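Local atomic coordinates of cytoplasmic Protein STM1381 (Salmonella enterica subsp. enterica serovar Typhimurium, PDB entry 3SOZ), a protein that is of unknown function but belongs to a putative glutamine amidotransferase family and probably has a fold related to the class I glutamine amidotransferases. Residues V143-V148 / N183-K188; S174-L179 / P227-W232. One frame throughout, in Å; residues are numbered along the deposited sequence.

Contact 1. Residues V143-V148 / N183-K188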
ATOM      1  N   VAL A 143     -22.172   1.671  -0.063  1.00 57.71           N
ATOM      2  CA  VAL A 143     -21.261   0.575  -0.528  1.00 57.16           C
ATOM      3  C   VAL A 143     -20.257   0.066   0.531  1.00 57.42           C
ATOM      4  O   VAL A 143     -19.830   0.821   1.441  1.00 57.39           O
ATOM      5  CB  VAL A 143     -20.526   0.962  -1.781  1.00 56.64           C
ATOM      6  CG1 VAL A 143     -21.502   1.040  -2.952  1.00 56.26           C
ATOM      7  CG2 VAL A 143     -19.841   2.309  -1.587  1.00 57.26           C
ATOM      8  N   ASP A 144     -19.937  -1.227   0.446  1.00 57.31           N
ATOM      9  CA  ASP A 144     -18.775  -1.759   1.145  1.00 58.20           C
ATOM     10  C   ASP A 144     -17.557  -1.636   0.253  1.00 57.03           C
ATOM     11  O   ASP A 144     -17.660  -1.799  -0.959  1.00 57.00           O
ATOM     12  CB  ASP A 144     -18.960  -3.224   1.570  1.00 59.70           C
ATOM     13  CG  ASP A 144     -19.792  -3.377   2.861  1.00 63.75           C
ATOM     14  OD1 ASP A 144     -19.655  -2.543   3.809  1.00 67.83           O
ATOM     15  OD2 ASP A 144     -20.603  -4.337   2.919  1.00 67.30           O
HETATM   16  N   MSE A 145     -16.413  -1.344   0.870  1.00 56.33           N
HETATM   17  CA  MSE A 145     -15.134  -1.146   0.184  1.00 54.81           C
HETATM   18  C   MSE A 145     -14.178  -2.298   0.390  1.00 53.99           C
HETATM   19  O   MSE A 145     -14.267  -3.033   1.366  1.00 53.56           O
HETATM   20  CB  MSE A 145     -14.487   0.159   0.656  1.00 55.05           C
HETATM   21  CG  MSE A 145     -15.019   1.378  -0.065  1.00 54.98           C
HETATM   22 SE   MSE A 145     -14.732   2.984   0.962  1.00 57.14          SE
HETATM   23  CE  MSE A 145     -16.018   2.804   2.400  1.00 58.53           C
ATOM     24  N   LEU A 146     -13.255  -2.444  -0.548  1.00 53.96           N
ATOM     25  CA  LEU A 146     -12.234  -3.481  -0.488  1.00 53.79           C
ATOM     26  C   LEU A 146     -11.074  -3.092   0.447  1.00 53.70           C
ATOM     27  O   LEU A 146     -10.786  -1.911   0.664  1.00 53.83           O
ATOM     28  CB  LEU A 146     -11.701  -3.717  -1.899  1.00 53.85           C
ATOM     29  CG  LEU A 146     -12.279  -4.863  -2.746  1.00 55.81           C
ATOM     30  CD1 LEU A 146     -13.674  -5.357  -2.314  1.00 55.99           C
ATOM     31  CD2 LEU A 146     -12.260  -4.521  -4.221  1.00 55.81           C
ATOM     32  N   ASP A 147     -10.433  -4.097   1.017  1.00 53.22           N
ATOM     33  CA  ASP A 147      -9.192  -3.937   1.733  1.00 52.58           C
ATOM     34  C   ASP A 147      -8.024  -3.580   0.791  1.00 51.48           C
ATOM     35  O   ASP A 147      -7.103  -2.880   1.183  1.00 53.63           O
ATOM     36  CB  ASP A 147      -8.840  -5.252   2.423  1.00 53.10           C
ATOM     37  CG  ASP A 147      -9.632  -5.508   3.701  1.00 55.86           C
ATOM     38  OD1 ASP A 147     -10.364  -4.603   4.180  1.00 59.58           O
ATOM     39  OD2 ASP A 147      -9.475  -6.639   4.256  1.00 58.11           O
ATOM     40  N   VAL A 148      -8.032  -4.085  -0.425  1.00 49.29           N
ATOM     41  CA  VAL A 148      -6.912  -3.908  -1.328  1.00 47.22           C
ATOM     42  C   VAL A 148      -7.212  -2.741  -2.285  1.00 47.61           C
ATOM     43  O   VAL A 148      -8.319  -2.190  -2.283  1.00 47.61           O
ATOM     44  CB  VAL A 148      -6.651  -5.173  -2.172  1.00 47.16           C
ATOM     45  CG1 VAL A 148      -6.482  -6.388  -1.304  1.00 45.37           C
ATOM     46  CG2 VAL A 148      -7.766  -5.391  -3.241  1.00 43.98           C
ATOM     47  N   ASN A 183     -13.799   2.382  -9.370  1.00 48.71           N
ATOM     48  CA  ASN A 183     -13.574   1.744  -8.100  1.00 50.01           C
ATOM     49  C   ASN A 183     -14.545   0.578  -7.924  1.00 51.23           C
ATOM     50  O   ASN A 183     -15.742   0.710  -8.120  1.00 51.53           O
ATOM     51  CB  ASN A 183     -13.764   2.766  -6.988  1.00 49.61           C
ATOM     52  CG  ASN A 183     -12.657   3.805  -6.936  1.00 50.02           C
ATOM     53  OD1 ASN A 183     -12.825   4.956  -7.361  1.00 47.73           O
ATOM     54  ND2 ASN A 183     -11.514   3.406  -6.382  1.00 52.14           N
ATOM     55  N   LYS A 184     -14.019  -0.572  -7.536  1.00 53.18           N
ATOM     56  CA  LYS A 184     -14.806  -1.760  -7.412  1.00 53.96           C
ATOM     57  C   LYS A 184     -15.380  -1.700  -6.033  1.00 55.23           C
ATOM     58  O   LYS A 184     -14.620  -1.592  -5.070  1.00 54.84           O
ATOM     59  CB  LYS A 184     -13.931  -2.991  -7.532  1.00 54.25           C
ATOM     60  CG  LYS A 184     -14.677  -4.285  -7.355  1.00 54.33           C
ATOM     61  CD  LYS A 184     -13.783  -5.483  -7.607  1.00 57.26           C
ATOM     62  CE  LYS A 184     -14.563  -6.791  -7.356  1.00 58.49           C
ATOM     63  NZ  LYS A 184     -13.826  -7.951  -7.938  1.00 59.52           N
ATOM     64  N   LEU A 185     -16.721  -1.775  -5.982  1.00 56.31           N
ATOM     65  CA  LEU A 185     -17.531  -1.759  -4.779  1.00 57.40           C
ATOM     66  C   LEU A 185     -18.571  -2.888  -4.765  1.00 59.05           C
ATOM     67  O   LEU A 185     -18.786  -3.620  -5.743  1.00 59.20           O
ATOM     68  CB  LEU A 185     -18.255  -0.424  -4.656  1.00 57.30           C
ATOM     69  CG  LEU A 185     -17.305   0.771  -4.693  1.00 56.54           C
ATOM     70  CD1 LEU A 185     -18.006   1.998  -5.120  1.00 55.96           C
ATOM     71  CD2 LEU A 185     -16.709   0.959  -3.357  1.00 54.10           C
ATOM     72  N   ILE A 186     -19.203  -3.030  -3.610  1.00 60.31           N
ATOM     73  CA  ILE A 186     -20.217  -4.041  -3.370  1.00 60.86           C
ATOM     74  C   ILE A 186     -21.421  -3.295  -2.795  1.00 60.96           C
ATOM     75  O   ILE A 186     -21.260  -2.512  -1.853  1.00 60.86           O
ATOM     76  CB  ILE A 186     -19.709  -5.046  -2.315  1.00 60.85           C
ATOM     77  CG1 ILE A 186     -18.569  -5.886  -2.886  1.00 60.39           C
ATOM     78  CG2 ILE A 186     -20.881  -5.906  -1.759  1.00 61.21           C
ATOM     79  CD1 ILE A 186     -17.753  -6.686  -1.819  1.00 60.46           C
ATOM     80  N   ALA A 187     -22.616  -3.507  -3.341  1.00 61.75           N
ATOM     81  CA  ALA A 187     -23.804  -2.846  -2.740  1.00 62.73           C
ATOM     82  C   ALA A 187     -24.132  -3.387  -1.327  1.00 63.10           C
ATOM     83  O   ALA A 187     -24.052  -4.582  -1.065  1.00 62.93           O
ATOM     84  CB  ALA A 187     -24.989  -2.913  -3.663  1.00 62.09           C
ATOM     85  N   LYS A 188     -24.421  -2.495  -0.393  1.00 64.33           N
ATOM     86  CA  LYS A 188     -24.921  -2.920   0.929  1.00 65.98           C
ATOM     87  C   LYS A 188     -26.412  -3.378   0.833  1.00 67.43           C
ATOM     88  O   LYS A 188     -27.093  -3.093  -0.163  1.00 67.23           O
ATOM     89  CB  LYS A 188     -24.770  -1.769   1.938  1.00 65.46           C
ATOM     90  CG  LYS A 188     -23.383  -1.547   2.503  1.00 65.09           C
ATOM     91  CD  LYS A 188     -23.260  -0.153   3.190  1.00 65.36           C
ATOM     92  CE  LYS A 188     -22.228  -0.137   4.363  1.00 64.51           C
ATOM     93  NZ  LYS A 188     -21.826   1.235   4.840  1.00 60.67           N
TER
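Val143 and Asp144 run antiparallel to Ile186 and Ala187; the chains stay adjacent as far as Met145 and Leu185, then part. Asp144 and Ile186 form the hydrogen-bonded pair: Asp144 N donates a hydrogen bond to Ile186 O at 2.9 Å, lying in the plane of that carbonyl, while the return bond from Ile186 N to Asp144 O is weak at 3.3 Å. Val143 faces Ala187 as a non-hydrogen-bonded pair, and Val143 CA lies 3.4 Å from Ile186 O, a CA-H...O contact.

Leu185 carries the buried side. Leu185 CD2 lies 3.7 Å from CG of selenomethionine Met145, the two side chains side by side and pointing the same way. Leu185 CD2 also meets Val143 CG2 at 3.8 Å. On the face bearing Asp144 and Ile186, the extended chain of Lys188 crosses Asp144 at about a right angle. Lys188 CE comes 3.6 Å from Asp144 OD1, but Lys188 NZ is beyond salt-bridge range of it and hydrogen-bonds to Leu141 O; the carboxylate may still add some electrostatic attraction. Farther along, Leu146 CD2 rests 3.8 Å from CD of the fully extended Lys184.

This short pairing adds strand 143-144 to the late part of strand 175-187 in the large mixed sheet. Val143 also touches Val204 of strand 200-208, and Lys133 NZ hydrogen-bonds to Met145 O.

Contact 2. Residues S174-L179 / P227-W232; sequences SEWPPL and PQFLQW
Here the short helix 227-230 and the tryptophan just after it pack on the start of strand 175-187, helix-on-sheet packing in a chain of the glutamine amidotransferase family. No hydrogen bond joins the two segments; apolar groups and ring faces do the work, with Pro177 lying between Gln228 O and the Trp232 indole.

Trp232 is the side chain to follow. Its CB starts 4.1 Å from Pro177 CG, and with CG anti to the backbone N (chi1 -157°) the indole is carried across the proline at about a right angle. Pro177 CG sits over the five-membered ring, 3.4 Å from its centroid and only 9° off the normal, a clear CH-pi contact. The indole CG, CD1, CD2 and NE1 lie beneath Pro177 CG, CE3 near it. Next along, Trp232 CE2 is met by Pro177 CD at 3.5 Å. CZ2 then passes Glu175 O at 3.9 Å. At the far rim, CZ3 and CH2 reach the six-membered ring of Trp176, CH2 lying over one face of it, 3.7 Å from CE3; with the planes at 34° the two indoles meet obliquely.

Pro177 CB lies 3.4 Å from Gln228 O, and the CG that covers the indole also comes to the edge of the Phe229 ring. Phe229 CE1 in turn comes up to the rim of Trp176. Phe173 meets both tryptophans, and Phe238 of helix 235-246 closes edge-to-face on Trp176, whose NE1 bonds to Asn162 OD1, so this indole is fixed at its polar atom as well. Outside the aromatic group, Pro178 CD rests on the aliphatic part of Gln228, beside a second subunit whose Ile96 touches that glutamine. Leu179 finishes the row: its CD2 methyl stands over one face of the Phe229 ring, 3.7 Å from the centroid.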
ATOM      1  N   SER A 174     -30.366   5.020 -22.091  1.00 71.74           N
ATOM      2  CA  SER A 174     -30.253   3.570 -21.821  1.00 71.34           C
ATOM      3  C   SER A 174     -28.849   3.023 -22.049  1.00 70.24           C
ATOM      4  O   SER A 174     -28.425   2.073 -21.368  1.00 69.52           O
ATOM      5  CB  SER A 174     -31.275   2.751 -22.634  1.00 71.66           C
ATOM      6  OG  SER A 174     -30.966   2.755 -24.021  1.00 72.12           O
ATOM      7  N   GLU A 175     -28.163   3.626 -23.023  1.00 69.39           N
ATOM      8  CA  GLU A 175     -26.785   3.287 -23.372  1.00 68.75           C
ATOM      9  C   GLU A 175     -25.783   4.338 -22.839  1.00 66.61           C
ATOM     10  O   GLU A 175     -25.954   5.567 -23.014  1.00 66.34           O
ATOM     11  CB  GLU A 175     -26.675   3.080 -24.893  1.00 70.06           C
ATOM     12  CG  GLU A 175     -25.314   3.463 -25.546  1.00 74.71           C
ATOM     13  CD  GLU A 175     -24.945   2.598 -26.768  1.00 79.60           C
ATOM     14  OE1 GLU A 175     -25.235   1.362 -26.752  1.00 81.62           O
ATOM     15  OE2 GLU A 175     -24.341   3.163 -27.722  1.00 80.05           O
ATOM     16  N   TRP A 176     -24.754   3.835 -22.161  1.00 63.74           N
ATOM     17  CA  TRP A 176     -23.715   4.671 -21.543  1.00 60.63           C
ATOM     18  C   TRP A 176     -22.493   4.865 -22.444  1.00 58.24           C
ATOM     19  O   TRP A 176     -22.148   3.975 -23.237  1.00 57.77           O
ATOM     20  CB  TRP A 176     -23.248   4.007 -20.262  1.00 60.80           C
ATOM     21  CG  TRP A 176     -24.137   4.221 -19.070  1.00 60.92           C
ATOM     22  CD1 TRP A 176     -25.237   3.482 -18.711  1.00 61.24           C
ATOM     23  CD2 TRP A 176     -23.964   5.202 -18.038  1.00 61.41           C
ATOM     24  NE1 TRP A 176     -25.762   3.951 -17.529  1.00 61.29           N
ATOM     25  CE2 TRP A 176     -25.004   5.008 -17.094  1.00 61.08           C
ATOM     26  CE3 TRP A 176     -23.021   6.226 -17.809  1.00 60.71           C
ATOM     27  CZ2 TRP A 176     -25.131   5.811 -15.940  1.00 60.58           C
ATOM     28  CZ3 TRP A 176     -23.165   7.036 -16.669  1.00 58.55           C
ATOM     29  CH2 TRP A 176     -24.204   6.816 -15.751  1.00 57.93           C
ATOM     30  N   PRO A 177     -21.814   6.022 -22.323  1.00 56.31           N
ATOM     31  CA  PRO A 177     -20.524   6.121 -23.034  1.00 54.77           C
ATOM     32  C   PRO A 177     -19.475   5.294 -22.277  1.00 53.65           C
ATOM     33  O   PRO A 177     -19.686   4.968 -21.088  1.00 53.32           O
ATOM     34  CB  PRO A 177     -20.195   7.607 -22.990  1.00 54.50           C
ATOM     35  CG  PRO A 177     -21.268   8.242 -22.073  1.00 55.35           C
ATOM     36  CD  PRO A 177     -22.057   7.178 -21.439  1.00 55.49           C
ATOM     37  N   PRO A 178     -18.372   4.907 -22.952  1.00 52.67           N
ATOM     38  CA  PRO A 178     -17.430   4.060 -22.218  1.00 52.02           C
ATOM     39  C   PRO A 178     -16.649   4.853 -21.148  1.00 51.19           C
ATOM     40  O   PRO A 178     -16.333   6.019 -21.341  1.00 51.05           O
ATOM     41  CB  PRO A 178     -16.495   3.560 -23.319  1.00 51.31           C
ATOM     42  CG  PRO A 178     -16.514   4.671 -24.317  1.00 51.57           C
ATOM     43  CD  PRO A 178     -17.908   5.176 -24.332  1.00 52.12           C
ATOM     44  N   LEU A 179     -16.361   4.215 -20.024  1.00 50.41           N
ATOM     45  CA  LEU A 179     -15.479   4.798 -19.014  1.00 48.96           C
ATOM     46  C   LEU A 179     -14.213   3.943 -19.014  1.00 48.43           C
ATOM     47  O   LEU A 179     -14.301   2.761 -19.348  1.00 48.42           O
ATOM     48  CB  LEU A 179     -16.168   4.793 -17.643  1.00 48.17           C
ATOM     49  CG  LEU A 179     -17.442   5.643 -17.518  1.00 46.82           C
ATOM     50  CD1 LEU A 179     -18.236   5.189 -16.342  1.00 46.32           C
ATOM     51  CD2 LEU A 179     -17.185   7.123 -17.396  1.00 45.79           C
ATOM     52  N   PRO A 227     -13.253  11.159 -22.878  1.00 53.83           N
ATOM     53  CA  PRO A 227     -13.780  12.316 -23.585  1.00 55.39           C
ATOM     54  C   PRO A 227     -15.188  12.007 -24.136  1.00 56.81           C
ATOM     55  O   PRO A 227     -15.993  12.911 -24.244  1.00 57.39           O
ATOM     56  CB  PRO A 227     -12.751  12.544 -24.709  1.00 55.22           C
ATOM     57  CG  PRO A 227     -11.560  11.764 -24.296  1.00 54.00           C
ATOM     58  CD  PRO A 227     -12.095  10.588 -23.580  1.00 53.82           C
ATOM     59  N   GLN A 228     -15.486  10.737 -24.425  1.00 57.95           N
ATOM     60  CA  GLN A 228     -16.844  10.317 -24.767  1.00 59.30           C
ATOM     61  C   GLN A 228     -17.834  10.575 -23.630  1.00 59.89           C
ATOM     62  O   GLN A 228     -19.023  10.670 -23.865  1.00 60.86           O
ATOM     63  CB  GLN A 228     -16.903   8.811 -25.091  1.00 59.39           C
ATOM     64  CG  GLN A 228     -16.294   8.386 -26.390  1.00 60.59           C
ATOM     65  CD  GLN A 228     -14.773   8.566 -26.413  1.00 62.13           C
ATOM     66  OE1 GLN A 228     -14.044   8.087 -25.520  1.00 60.66           O
ATOM     67  NE2 GLN A 228     -14.290   9.266 -27.434  1.00 60.85           N
ATOM     68  N   PHE A 229     -17.355  10.592 -22.398  1.00 61.08           N
ATOM     69  CA  PHE A 229     -18.217  10.728 -21.233  1.00 61.89           C
ATOM     70  C   PHE A 229     -18.534  12.204 -21.047  1.00 62.67           C
ATOM     71  O   PHE A 229     -19.681  12.552 -20.866  1.00 62.22           O
ATOM     72  CB  PHE A 229     -17.570  10.099 -19.987  1.00 61.50           C
ATOM     73  CG  PHE A 229     -18.404  10.203 -18.720  1.00 61.27           C
ATOM     74  CD1 PHE A 229     -19.753   9.855 -18.704  1.00 60.80           C
ATOM     75  CD2 PHE A 229     -17.825  10.642 -17.521  1.00 62.21           C
ATOM     76  CE1 PHE A 229     -20.523   9.949 -17.505  1.00 61.07           C
ATOM     77  CE2 PHE A 229     -18.579  10.731 -16.305  1.00 61.54           C
ATOM     78  CZ  PHE A 229     -19.927  10.384 -16.303  1.00 61.70           C
ATOM     79  N   LEU A 230     -17.521  13.058 -21.150  1.00 63.71           N
ATOM     80  CA  LEU A 230     -17.682  14.510 -20.989  1.00 65.53           C
ATOM     81  C   LEU A 230     -18.420  15.173 -22.154  1.00 66.08           C
ATOM     82  O   LEU A 230     -18.960  16.279 -22.015  1.00 66.40           O
ATOM     83  CB  LEU A 230     -16.315  15.240 -20.811  1.00 65.71           C
ATOM     84  CG  LEU A 230     -15.280  14.871 -19.730  1.00 67.20           C
ATOM     85  CD1 LEU A 230     -14.028  15.758 -19.862  1.00 69.85           C
ATOM     86  CD2 LEU A 230     -15.838  14.954 -18.310  1.00 67.45           C
ATOM     87  N   GLN A 231     -18.394  14.547 -23.322  1.00 66.74           N
ATOM     88  CA  GLN A 231     -19.084  15.132 -24.460  1.00 66.93           C
ATOM     89  C   GLN A 231     -20.455  14.515 -24.665  1.00 67.31           C
ATOM     90  O   GLN A 231     -21.188  14.956 -25.522  1.00 67.11           O
ATOM     91  CB  GLN A 231     -18.263  15.006 -25.719  1.00 67.05           C
ATOM     92  CG  GLN A 231     -16.908  15.678 -25.679  1.00 67.09           C
ATOM     93  CD  GLN A 231     -15.986  15.050 -26.729  1.00 69.42           C
ATOM     94  OE1 GLN A 231     -14.867  15.497 -26.903  1.00 72.14           O
ATOM     95  NE2 GLN A 231     -16.461  14.009 -27.431  1.00 67.04           N
ATOM     96  N   TRP A 232     -20.790  13.503 -23.866  1.00 67.93           N
ATOM     97  CA  TRP A 232     -22.130  12.924 -23.800  1.00 68.88           C
ATOM     98  C   TRP A 232     -23.234  13.976 -23.820  1.00 70.39           C
ATOM     99  O   TRP A 232     -23.033  15.087 -23.327  1.00 71.05           O
ATOM    100  CB  TRP A 232     -22.243  12.179 -22.498  1.00 68.21           C
ATOM    101  CG  TRP A 232     -23.243  11.128 -22.466  1.00 66.58           C
ATOM    102  CD1 TRP A 232     -23.824  10.506 -23.532  1.00 64.14           C
ATOM    103  CD2 TRP A 232     -23.760  10.498 -21.291  1.00 65.54           C
ATOM    104  NE1 TRP A 232     -24.687   9.530 -23.089  1.00 63.45           N
ATOM    105  CE2 TRP A 232     -24.675   9.505 -21.718  1.00 64.84           C
ATOM    106  CE3 TRP A 232     -23.538  10.670 -19.914  1.00 64.52           C
ATOM    107  CZ2 TRP A 232     -25.369   8.670 -20.809  1.00 66.01           C
ATOM    108  CZ3 TRP A 232     -24.234   9.825 -18.999  1.00 65.13           C
ATOM    109  CH2 TRP A 232     -25.131   8.844 -19.458  1.00 65.18           C
TER

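Going from the N terminus, the chain passes 143-148, then 174-179, 183-188 and finally 227-232, so the two contacts alternate and their loops cross. Contact 1 closes a loop of 34 residues that includes strands 151-154 and 157-162 and the first part of strand 175-187. Contact 2 closes one of 47 residues that takes in the rest of that strand and strands 192-197, 200-208 and 211-216. Strand 175-187 is the shared element: its early end carries the helix 227-230 and its late end accepts strand 143-144. With centres about 23 Å apart, the contacts do not otherwise touch; contact 1 joins two strands of the sheet, while contact 2 fastens a helix to it.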